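Local coordinates for dihydrodipicolinate synthase (Oceanobacillus iheyensis HTE831, PDB 3D0C), which probably catalyses the pyruvate-dependent formation of 4-hydroxy-tetrahydrodipicolinate, a step of lysine biosynthesis, at residues I18-F23 / D36-F41; E29-G34 / G272-V277; S213-V216 / K222-A225. The protein carries 1 engineered substitution. All blocks are in the same frame, centred on the assembly; numbering follows the deposited sequence.

Contact 1. Residues I18-F23 / D36-F41; sequences INIVPF and DDNVEF
Where the chain leaves strand 15-17 of the TIM barrel, Asn19 and Ile20 meet the side chain of Asn38, which reaches in from helix 32-44. With CG of Asn38 anti to its backbone nitrogen (chi1 174°), the amide is carried off the helix onto the loop. The carbon pair Ile20 CG1 and Asn38 CG is 3.8 Å apart, a value independent of which way round the amide is read. The amide of Asn38 may be turned over in the model; its end lies 3.1 Å from Ile20 N, measured to the atom modelled as ND2. Asn19 and Asn38 cross at nearly a right angle, their amide planes 39° apart. This loop joins a barrel strand to the helix that packs outside it, and the side chain of Ile20 lies about 4 Å from that of Thr56, a predicted pyruvate-binding residue. Helix 260-270 closes on the same spot: Ile264 and Met268 touch Ile20, and Met268 touches Asn38. The loop also makes a bond of its own, from Asn19 ND2 to Ile20 O at 2.8 Å, bent to 140° at the hydrogen, with the donor above the carbonyl plane.

Contact 2. Residues E29-G34 / G272-V277; sequences EIDWKG and GLRAGV
Asp31, the N-cap of helix 32-44, faces Arg274 in the loop that leaves helix 260-270, so the contact joins the start of a helix of the TIM barrel to a part of the chain far along the sequence. Its tight part is the carboxylate. The two side chains come from opposite directions, and Asp31 OD2 forms a salt bridge with Arg274 NE at 2.6 Å. The meeting is not the flat, side-by-side kind: carboxylate and guanidinium planes are 66° apart, and Asp31 OD1 stands 3.0 Å above the plane of the guanidinium, offset toward its rim. That same OD1 takes the capping bond from Gly34 N, 3.1 Å long and nearly straight at 172°, arriving from above the carboxylate plane. One carboxylate thus serves both the helix end and the arginine, and the positive charge and helix dipole would probably stabilise its negative form. Glycine suits position 34, since a CB there would run into Asp31 OD2 and press on Arg274 CG; as it is, Gly34 CA packs 3.7 Å from Arg274 CD.

The outer side is looser. Arg274 and Lys33 are exposed and cross at about a right angle, the arginine extended from CG to NE. The aliphatic part of the lysine runs beside NH1 of Arg274, but its charged end leads away, leaving Lys33 NZ 5.3 Å from Arg274 NH1, and it forms a salt bridge with Asp37 instead. A water bridges the backbones, donating to Gly34 O at 2.8 Å and to Arg274 O at 2.6 Å.

Contact 3. Residues S213-V216 / K222-A225; sequences SGLV and KSFA
Backbone approach is closest between Val216 and Ser223, whose CA atoms are 6.1 Å apart, where a 3-10 turn faces helix 220-232. Packing there is tight: Val216 CG1 sits 3.4 Å from Ser223 CB, less than usual van der Waals contact. The hydroxyl of Ser223, placed anti to the carbonyl carbon of its own residue (chi1 -62°), lies alongside Leu215, with CG of Leu215 3.5 Å from Ser223 OG. Further out, Leu215 CD2 meets Lys222 CB at 4.3 Å, while the lysine chain leads its amine away to a salt bridge with Asp244. Ser213 OG accepts from Val216 N at 3.2 Å, with 147° at the hydrogen. Both serine hydroxyls are also hydrogen-bonded to Glu197 OE2, so this one carboxylate oxygen connects turn and helix in a buried setting. An alanine in place of Ser213 would take away the acceptor of Val216 N and one of the two hydroxyls at Glu197, and the turn would probably be held less firmly. The bond from a serine oxygen to the backbone nitrogen three residues on is an ST motif, here starting the connection from the last barrel strand, 210-213, to the helix that follows it.

From the N terminus, contact 1 closes first, folding the loop after strand 15-17 onto helix 32-44 across only 12 intervening residues. Before it closes, contact 2 opens at 29-34, so the two cross; contact 2 then closes only at 272-277, spanning 237 residues and bringing the loop after helix 260-270 to the start of helix 32-44. Contact 3 is nested inside that span and in series with contact 1. Pro22 O meets Asp31 N at 2.9 Å, a probable hydrogen bond between contacts 1 and 2. Ile18 N and Ser213 O, 3.2 Å apart, link contacts 1 and 3 where the first and last barrel strands adjoin.

Contact 1. Residues I18-F23 / D36-F41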
ATOM      1  N   ILE A  18       3.458  18.218  -7.765  1.00 16.62           N
ATOM      2  CA  ILE A  18       2.448  17.173  -7.655  1.00 17.34           C
ATOM      3  C   ILE A  18       1.130  17.882  -7.337  1.00 16.13           C
ATOM      4  O   ILE A  18       0.911  18.313  -6.210  1.00 14.77           O
ATOM      5  CB  ILE A  18       2.783  16.205  -6.507  1.00 17.70           C
ATOM      6  CG1 ILE A  18       4.301  16.003  -6.411  1.00 21.12           C
ATOM      7  CG2 ILE A  18       2.067  14.880  -6.721  1.00 18.58           C
ATOM      8  CD1 ILE A  18       4.953  15.407  -7.652  1.00 22.09           C
ATOM      9  N   ASN A  19       0.259  17.993  -8.336  1.00 16.55           N
ATOM     10  CA  ASN A  19      -1.019  18.687  -8.177  1.00 19.60           C
ATOM     11  C   ASN A  19      -2.012  17.927  -7.315  1.00 17.41           C
ATOM     12  O   ASN A  19      -1.855  16.737  -7.062  1.00 16.69           O
ATOM     13  CB  ASN A  19      -1.659  18.908  -9.548  1.00 19.57           C
ATOM     14  CG  ASN A  19      -2.027  17.599 -10.230  1.00 22.84           C
ATOM     15  OD1 ASN A  19      -1.160  16.878 -10.730  1.00 23.96           O
ATOM     16  ND2 ASN A  19      -3.319  17.273 -10.232  1.00 22.35           N
ATOM     17  N   ILE A  20      -3.047  18.621  -6.862  1.00 19.06           N
ATOM     18  CA  ILE A  20      -4.076  17.956  -6.076  1.00 18.57           C
ATOM     19  C   ILE A  20      -5.221  17.642  -7.030  1.00 19.67           C
ATOM     20  O   ILE A  20      -5.186  18.010  -8.211  1.00 17.67           O
ATOM     21  CB  ILE A  20      -4.660  18.855  -4.977  1.00 21.08           C
ATOM     22  CG1 ILE A  20      -5.261  20.113  -5.612  1.00 19.55           C
ATOM     23  CG2 ILE A  20      -3.593  19.196  -3.945  1.00 20.42           C
ATOM     24  CD1 ILE A  20      -6.245  20.825  -4.719  1.00 25.63           C
ATOM     25  N   VAL A  21      -6.222  16.943  -6.508  1.00 19.55           N
ATOM     26  CA  VAL A  21      -7.429  16.620  -7.260  1.00 19.54           C
ATOM     27  C   VAL A  21      -8.555  17.042  -6.330  1.00 20.14           C
ATOM     28  O   VAL A  21      -8.903  16.325  -5.391  1.00 19.42           O
ATOM     29  CB  VAL A  21      -7.592  15.107  -7.553  1.00 18.95           C
ATOM     30  CG1 VAL A  21      -8.984  14.853  -8.114  1.00 19.55           C
ATOM     31  CG2 VAL A  21      -6.543  14.634  -8.556  1.00 17.38           C
ATOM     32  N   PRO A  22      -9.120  18.235  -6.556  1.00 20.19           N
ATOM     33  CA  PRO A  22     -10.209  18.679  -5.684  1.00 22.53           C
ATOM     34  C   PRO A  22     -11.468  17.841  -5.884  1.00 25.94           C
ATOM     35  O   PRO A  22     -11.741  17.362  -6.983  1.00 27.83           O
ATOM     36  CB  PRO A  22     -10.396  20.146  -6.078  1.00 22.24           C
ATOM     37  CG  PRO A  22      -9.962  20.181  -7.501  1.00 24.01           C
ATOM     38  CD  PRO A  22      -8.762  19.265  -7.546  1.00 22.14           C
ATOM     39  N   PHE A  23     -12.220  17.643  -4.809  1.00 28.56           N
ATOM     40  CA  PHE A  23     -13.449  16.868  -4.881  1.00 32.18           C
ATOM     41  C   PHE A  23     -14.624  17.778  -4.530  1.00 32.77           C
ATOM     42  O   PHE A  23     -14.441  18.828  -3.918  1.00 32.15           O
ATOM     43  CB  PHE A  23     -13.376  15.673  -3.928  1.00 37.03           C
ATOM     44  CG  PHE A  23     -12.231  14.734  -4.219  1.00 42.55           C
ATOM     45  CD1 PHE A  23     -12.159  14.054  -5.433  1.00 45.88           C
ATOM     46  CD2 PHE A  23     -11.216  14.546  -3.286  1.00 44.82           C
ATOM     47  CE1 PHE A  23     -11.092  13.196  -5.710  1.00 48.14           C
ATOM     48  CE2 PHE A  23     -10.146  13.691  -3.555  1.00 48.43           C
ATOM     49  CZ  PHE A  23     -10.084  13.018  -4.770  1.00 47.94           C
ATOM     50  N   ASP A  36      -8.781  21.882 -13.121  1.00 25.53           N
ATOM     51  CA  ASP A  36      -8.253  22.681 -14.222  1.00 26.48           C
ATOM     52  C   ASP A  36      -7.569  23.927 -13.656  1.00 25.85           C
ATOM     53  O   ASP A  36      -6.481  24.307 -14.095  1.00 23.54           O
ATOM     54  CB  ASP A  36      -9.376  23.091 -15.196  1.00 29.54           C
ATOM     55  CG  ASP A  36      -9.761  21.969 -16.179  1.00 34.24           C
ATOM     56  OD1 ASP A  36      -9.111  20.900 -16.177  1.00 34.38           O
ATOM     57  OD2 ASP A  36     -10.716  22.164 -16.965  1.00 32.27           O
ATOM     58  N   ASP A  37      -8.204  24.546 -12.667  1.00 24.63           N
ATOM     59  CA  ASP A  37      -7.668  25.748 -12.048  1.00 25.74           C
ATOM     60  C   ASP A  37      -6.400  25.513 -11.247  1.00 24.40           C
ATOM     61  O   ASP A  37      -5.544  26.395 -11.162  1.00 20.36           O
ATOM     62  CB  ASP A  37      -8.721  26.388 -11.151  1.00 27.13           C
ATOM     63  CG  ASP A  37      -9.890  26.933 -11.943  1.00 32.02           C
ATOM     64  OD1 ASP A  37      -9.717  27.166 -13.159  1.00 32.42           O
ATOM     65  OD2 ASP A  37     -10.969  27.135 -11.353  1.00 30.47           O
ATOM     66  N   ASN A  38      -6.280  24.336 -10.648  1.00 23.71           N
ATOM     67  CA  ASN A  38      -5.079  24.046  -9.880  1.00 25.74           C
ATOM     68  C   ASN A  38      -3.910  23.879 -10.848  1.00 25.10           C
ATOM     69  O   ASN A  38      -2.796  24.340 -10.583  1.00 24.13           O
ATOM     70  CB  ASN A  38      -5.260  22.778  -9.047  1.00 27.43           C
ATOM     71  CG  ASN A  38      -3.981  22.355  -8.355  1.00 29.78           C
ATOM     72  OD1 ASN A  38      -3.372  23.136  -7.621  1.00 27.43           O
ATOM     73  ND2 ASN A  38      -3.562  21.119  -8.590  1.00 26.96           N
ATOM     74  N   VAL A  39      -4.176  23.225 -11.975  1.00 24.48           N
ATOM     75  CA  VAL A  39      -3.169  23.001 -13.004  1.00 23.80           C
ATOM     76  C   VAL A  39      -2.724  24.345 -13.593  1.00 25.20           C
ATOM     77  O   VAL A  39      -1.532  24.573 -13.809  1.00 23.20           O
ATOM     78  CB  VAL A  39      -3.731  22.088 -14.129  1.00 26.85           C
ATOM     79  CG1 VAL A  39      -2.731  21.961 -15.272  1.00 26.93           C
ATOM     80  CG2 VAL A  39      -4.045  20.706 -13.559  1.00 25.53           C
ATOM     81  N   GLU A  40      -3.684  25.233 -13.845  1.00 23.14           N
ATOM     82  CA  GLU A  40      -3.376  26.558 -14.392  1.00 27.80           C
ATOM     83  C   GLU A  40      -2.528  27.345 -13.394  1.00 24.62           C
ATOM     84  O   GLU A  40      -1.573  28.024 -13.767  1.00 25.73           O
ATOM     85  CB  GLU A  40      -4.665  27.343 -14.678  1.00 28.53           C
ATOM     86  CG  GLU A  40      -5.404  26.937 -15.946  1.00 37.22           C
ATOM     87  CD  GLU A  40      -4.517  26.959 -17.179  1.00 39.93           C
ATOM     88  OE1 GLU A  40      -3.607  27.812 -17.251  1.00 41.46           O
ATOM     89  OE2 GLU A  40      -4.739  26.129 -18.084  1.00 43.03           O
ATOM     90  N   PHE A  41      -2.900  27.247 -12.121  1.00 25.71           N
ATOM     91  CA  PHE A  41      -2.196  27.929 -11.043  1.00 25.73           C
ATOM     92  C   PHE A  41      -0.730  27.522 -11.030  1.00 25.16           C
ATOM     93  O   PHE A  41       0.157  28.368 -10.909  1.00 22.52           O
ATOM     94  CB  PHE A  41      -2.832  27.569  -9.699  1.00 29.22           C
ATOM     95  CG  PHE A  41      -2.141  28.180  -8.514  1.00 35.92           C
ATOM     96  CD1 PHE A  41      -2.428  29.483  -8.115  1.00 37.86           C
ATOM     97  CD2 PHE A  41      -1.201  27.450  -7.792  1.00 37.73           C
ATOM     98  CE1 PHE A  41      -1.790  30.050  -7.011  1.00 40.71           C
ATOM     99  CE2 PHE A  41      -0.556  28.006  -6.688  1.00 40.26           C
ATOM    100  CZ  PHE A  41      -0.851  29.309  -6.294  1.00 40.46           C
TER

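Contact 2. Residues E29-G34 / G272-V277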
ATOM      1  N   GLU A  29     -17.348  13.696  -5.664  1.00 30.55           N
ATOM      2  CA  GLU A  29     -17.001  13.482  -7.066  1.00 29.19           C
ATOM      3  C   GLU A  29     -15.902  14.473  -7.425  1.00 28.96           C
ATOM      4  O   GLU A  29     -15.732  15.492  -6.755  1.00 29.34           O
ATOM      5  CB  GLU A  29     -18.215  13.699  -7.977  1.00 33.33           C
ATOM      6  CG  GLU A  29     -19.318  12.651  -7.834  1.00 40.03           C
ATOM      7  CD  GLU A  29     -18.831  11.232  -8.106  1.00 44.25           C
ATOM      8  OE1 GLU A  29     -18.315  10.972  -9.216  1.00 43.85           O
ATOM      9  OE2 GLU A  29     -18.969  10.372  -7.207  1.00 46.63           O
ATOM     10  N   ILE A  30     -15.149  14.172  -8.475  1.00 27.29           N
ATOM     11  CA  ILE A  30     -14.065  15.043  -8.905  1.00 25.62           C
ATOM     12  C   ILE A  30     -14.576  16.401  -9.379  1.00 26.95           C
ATOM     13  O   ILE A  30     -15.503  16.487 -10.188  1.00 23.20           O
ATOM     14  CB  ILE A  30     -13.253  14.399 -10.054  1.00 28.20           C
ATOM     15  CG1 ILE A  30     -12.605  13.099  -9.565  1.00 30.37           C
ATOM     16  CG2 ILE A  30     -12.209  15.376 -10.565  1.00 28.78           C
ATOM     17  CD1 ILE A  30     -11.883  12.311 -10.655  1.00 31.97           C
ATOM     18  N   ASP A  31     -13.962  17.456  -8.858  1.00 27.52           N
ATOM     19  CA  ASP A  31     -14.312  18.822  -9.223  1.00 29.15           C
ATOM     20  C   ASP A  31     -13.396  19.167 -10.394  1.00 29.04           C
ATOM     21  O   ASP A  31     -12.287  19.677 -10.204  1.00 27.53           O
ATOM     22  CB  ASP A  31     -14.042  19.738  -8.031  1.00 31.15           C
ATOM     23  CG  ASP A  31     -14.386  21.185  -8.306  1.00 33.28           C
ATOM     24  OD1 ASP A  31     -14.732  21.528  -9.457  1.00 30.05           O
ATOM     25  OD2 ASP A  31     -14.293  21.983  -7.351  1.00 35.18           O
ATOM     26  N   TRP A  32     -13.855  18.875 -11.606  1.00 30.25           N
ATOM     27  CA  TRP A  32     -13.042  19.119 -12.788  1.00 34.19           C
ATOM     28  C   TRP A  32     -12.630  20.568 -12.979  1.00 31.65           C
ATOM     29  O   TRP A  32     -11.544  20.841 -13.488  1.00 28.56           O
ATOM     30  CB  TRP A  32     -13.755  18.584 -14.032  1.00 40.10           C
ATOM     31  CG  TRP A  32     -13.920  17.099 -13.961  1.00 49.56           C
ATOM     32  CD1 TRP A  32     -15.064  16.413 -13.678  1.00 51.08           C
ATOM     33  CD2 TRP A  32     -12.879  16.120 -14.066  1.00 52.28           C
ATOM     34  NE1 TRP A  32     -14.800  15.066 -13.595  1.00 53.75           N
ATOM     35  CE2 TRP A  32     -13.468  14.858 -13.833  1.00 55.56           C
ATOM     36  CE3 TRP A  32     -11.505  16.186 -14.338  1.00 56.76           C
ATOM     37  CZ2 TRP A  32     -12.728  13.671 -13.852  1.00 58.73           C
ATOM     38  CZ3 TRP A  32     -10.770  15.004 -14.357  1.00 60.93           C
ATOM     39  CH2 TRP A  32     -11.386  13.764 -14.120  1.00 62.62           C
ATOM     40  N   LYS A  33     -13.489  21.490 -12.559  1.00 30.52           N
ATOM     41  CA  LYS A  33     -13.199  22.916 -12.671  1.00 31.59           C
ATOM     42  C   LYS A  33     -12.024  23.221 -11.738  1.00 29.54           C
ATOM     43  O   LYS A  33     -11.030  23.822 -12.151  1.00 28.29           O
ATOM     44  CB  LYS A  33     -14.425  23.733 -12.240  1.00 34.75           C
ATOM     45  CG  LYS A  33     -14.576  25.086 -12.935  1.00 41.16           C
ATOM     46  CD  LYS A  33     -13.390  26.001 -12.695  1.00 45.42           C
ATOM     47  CE  LYS A  33     -13.618  27.362 -13.344  1.00 48.94           C
ATOM     48  NZ  LYS A  33     -12.410  28.226 -13.301  1.00 50.90           N
ATOM     49  N   GLY A  34     -12.153  22.794 -10.482  1.00 27.09           N
ATOM     50  CA  GLY A  34     -11.107  23.016  -9.498  1.00 27.42           C
ATOM     51  C   GLY A  34      -9.775  22.443  -9.944  1.00 27.83           C
ATOM     52  O   GLY A  34      -8.722  23.054  -9.725  1.00 28.58           O
ATOM     53  N   GLY A 272      -8.478  31.106  -0.286  1.00 32.18           N
ATOM     54  CA  GLY A 272      -9.500  31.342  -1.286  1.00 31.75           C
ATOM     55  C   GLY A 272      -9.339  30.561  -2.573  1.00 31.53           C
ATOM     56  O   GLY A 272      -9.909  30.929  -3.603  1.00 31.72           O
ATOM     57  N   LEU A 273      -8.559  29.489  -2.523  1.00 31.67           N
ATOM     58  CA  LEU A 273      -8.346  28.656  -3.699  1.00 33.11           C
ATOM     59  C   LEU A 273      -9.271  27.450  -3.622  1.00 31.84           C
ATOM     60  O   LEU A 273      -9.548  26.941  -2.538  1.00 32.89           O
ATOM     61  CB  LEU A 273      -6.884  28.203  -3.782  1.00 35.64           C
ATOM     62  CG  LEU A 273      -5.835  29.298  -4.008  1.00 39.95           C
ATOM     63  CD1 LEU A 273      -4.452  28.673  -4.096  1.00 41.71           C
ATOM     64  CD2 LEU A 273      -6.149  30.060  -5.286  1.00 41.75           C
ATOM     65  N   ARG A 274      -9.753  27.007  -4.778  1.00 31.94           N
ATOM     66  CA  ARG A 274     -10.668  25.875  -4.858  1.00 32.05           C
ATOM     67  C   ARG A 274      -9.945  24.547  -4.619  1.00 30.40           C
ATOM     68  O   ARG A 274      -9.166  24.101  -5.457  1.00 28.87           O
ATOM     69  CB  ARG A 274     -11.340  25.868  -6.230  1.00 34.59           C
ATOM     70  CG  ARG A 274     -12.589  25.017  -6.307  1.00 40.40           C
ATOM     71  CD  ARG A 274     -13.328  25.265  -7.612  1.00 47.16           C
ATOM     72  NE  ARG A 274     -14.596  24.547  -7.665  1.00 53.99           N
ATOM     73  CZ  ARG A 274     -15.438  24.594  -8.691  1.00 58.07           C
ATOM     74  NH1 ARG A 274     -15.148  25.332  -9.754  1.00 60.16           N
ATOM     75  NH2 ARG A 274     -16.570  23.902  -8.655  1.00 59.71           N
ATOM     76  N   ALA A 275     -10.217  23.917  -3.479  1.00 28.14           N
ATOM     77  CA  ALA A 275      -9.570  22.651  -3.142  1.00 28.82           C
ATOM     78  C   ALA A 275     -10.512  21.590  -2.556  1.00 27.69           C
ATOM     79  O   ALA A 275     -10.304  20.393  -2.759  1.00 26.95           O
ATOM     80  CB  ALA A 275      -8.403  22.910  -2.177  1.00 27.30           C
ATOM     81  N   GLY A 276     -11.536  22.023  -1.822  1.00 24.30           N
ATOM     82  CA  GLY A 276     -12.471  21.078  -1.238  1.00 24.28           C
ATOM     83  C   GLY A 276     -11.882  20.296  -0.074  1.00 25.18           C
ATOM     84  O   GLY A 276     -10.957  20.765   0.591  1.00 22.74           O
ATOM     85  N   VAL A 277     -12.425  19.107   0.175  1.00 24.67           N
ATOM     86  CA  VAL A 277     -11.972  18.241   1.257  1.00 27.62           C
ATOM     87  C   VAL A 277     -11.364  16.957   0.698  1.00 27.73           C
ATOM     88  O   VAL A 277     -11.608  16.596  -0.452  1.00 28.63           O
ATOM     89  CB  VAL A 277     -13.143  17.840   2.173  1.00 30.74           C
ATOM     90  CG1 VAL A 277     -13.765  19.078   2.795  1.00 33.50           C
ATOM     91  CG2 VAL A 277     -14.184  17.061   1.375  1.00 30.78           C
TER
HETATM   92  O   HOH W   1      -7.909  24.694  -7.605  1.00 27.59           O

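Contact 3. Residues S213-V216 / K222-A225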
ATOM      1  N   SER A 213       7.342  18.646  -4.878  1.00 18.85           N
ATOM      2  CA  SER A 213       6.726  19.614  -3.972  1.00 19.00           C
ATOM      3  C   SER A 213       5.217  19.589  -4.002  1.00 16.87           C
ATOM      4  O   SER A 213       4.616  19.378  -5.055  1.00 15.73           O
ATOM      5  CB  SER A 213       7.181  21.039  -4.305  1.00 18.50           C
ATOM      6  OG  SER A 213       6.490  21.995  -3.497  1.00 17.96           O
ATOM      7  N   GLY A 214       4.621  19.824  -2.834  1.00 17.40           N
ATOM      8  CA  GLY A 214       3.175  19.892  -2.709  1.00 19.00           C
ATOM      9  C   GLY A 214       2.861  21.326  -2.300  1.00 19.49           C
ATOM     10  O   GLY A 214       1.738  21.820  -2.452  1.00 18.39           O
ATOM     11  N   LEU A 215       3.883  21.999  -1.771  1.00 17.69           N
ATOM     12  CA  LEU A 215       3.765  23.387  -1.343  1.00 19.60           C
ATOM     13  C   LEU A 215       3.484  24.297  -2.537  1.00 17.95           C
ATOM     14  O   LEU A 215       2.842  25.336  -2.400  1.00 17.19           O
ATOM     15  CB  LEU A 215       5.051  23.840  -0.646  1.00 22.89           C
ATOM     16  CG  LEU A 215       5.117  25.319  -0.245  1.00 25.17           C
ATOM     17  CD1 LEU A 215       3.948  25.663   0.663  1.00 26.17           C
ATOM     18  CD2 LEU A 215       6.438  25.596   0.459  1.00 27.80           C
ATOM     19  N   VAL A 216       3.963  23.903  -3.709  1.00 19.12           N
ATOM     20  CA  VAL A 216       3.750  24.705  -4.904  1.00 21.07           C
ATOM     21  C   VAL A 216       2.268  24.924  -5.235  1.00 22.80           C
ATOM     22  O   VAL A 216       1.943  25.798  -6.037  1.00 22.48           O
ATOM     23  CB  VAL A 216       4.457  24.088  -6.132  1.00 22.58           C
ATOM     24  CG1 VAL A 216       5.965  24.302  -6.027  1.00 21.98           C
ATOM     25  CG2 VAL A 216       4.135  22.607  -6.235  1.00 22.63           C
ATOM     26  N   LYS A 222       7.657  30.432  -2.711  1.00 24.92           N
ATOM     27  CA  LYS A 222       8.595  30.004  -1.674  1.00 24.28           C
ATOM     28  C   LYS A 222       9.400  28.806  -2.180  1.00 24.17           C
ATOM     29  O   LYS A 222      10.622  28.741  -2.015  1.00 22.61           O
ATOM     30  CB  LYS A 222       7.853  29.619  -0.393  1.00 26.52           C
ATOM     31  CG  LYS A 222       7.214  30.794   0.341  1.00 30.12           C
ATOM     32  CD  LYS A 222       6.545  30.333   1.628  1.00 33.41           C
ATOM     33  CE  LYS A 222       5.834  31.475   2.340  1.00 37.29           C
ATOM     34  NZ  LYS A 222       6.762  32.543   2.804  1.00 38.67           N
ATOM     35  N   SER A 223       8.699  27.858  -2.794  1.00 22.07           N
ATOM     36  CA  SER A 223       9.331  26.666  -3.342  1.00 19.34           C
ATOM     37  C   SER A 223      10.353  27.052  -4.400  1.00 20.06           C
ATOM     38  O   SER A 223      11.439  26.472  -4.461  1.00 19.84           O
ATOM     39  CB  SER A 223       8.275  25.748  -3.971  1.00 18.42           C
ATOM     40  OG  SER A 223       7.351  25.301  -2.999  1.00 18.07           O
ATOM     41  N   PHE A 224      10.000  28.021  -5.242  1.00 20.25           N
ATOM     42  CA  PHE A 224      10.910  28.459  -6.294  1.00 22.49           C
ATOM     43  C   PHE A 224      12.048  29.306  -5.747  1.00 21.09           C
ATOM     44  O   PHE A 224      13.110  29.385  -6.360  1.00 19.64           O
ATOM     45  CB  PHE A 224      10.153  29.215  -7.388  1.00 24.92           C
ATOM     46  CG  PHE A 224       9.632  28.323  -8.479  1.00 30.41           C
ATOM     47  CD1 PHE A 224      10.500  27.772  -9.417  1.00 33.11           C
ATOM     48  CD2 PHE A 224       8.282  28.000  -8.542  1.00 31.59           C
ATOM     49  CE1 PHE A 224      10.027  26.909 -10.406  1.00 35.20           C
ATOM     50  CE2 PHE A 224       7.799  27.142  -9.522  1.00 34.05           C
ATOM     51  CZ  PHE A 224       8.671  26.595 -10.455  1.00 34.64           C
ATOM     52  N   ALA A 225      11.821  29.945  -4.602  1.00 20.43           N
ATOM     53  CA  ALA A 225      12.871  30.745  -3.973  1.00 20.44           C
ATOM     54  C   ALA A 225      13.943  29.757  -3.499  1.00 22.54           C
ATOM     55  O   ALA A 225      15.149  30.013  -3.601  1.00 22.09           O
ATOM     56  CB  ALA A 225      12.307  31.528  -2.796  1.00 20.01           C
TER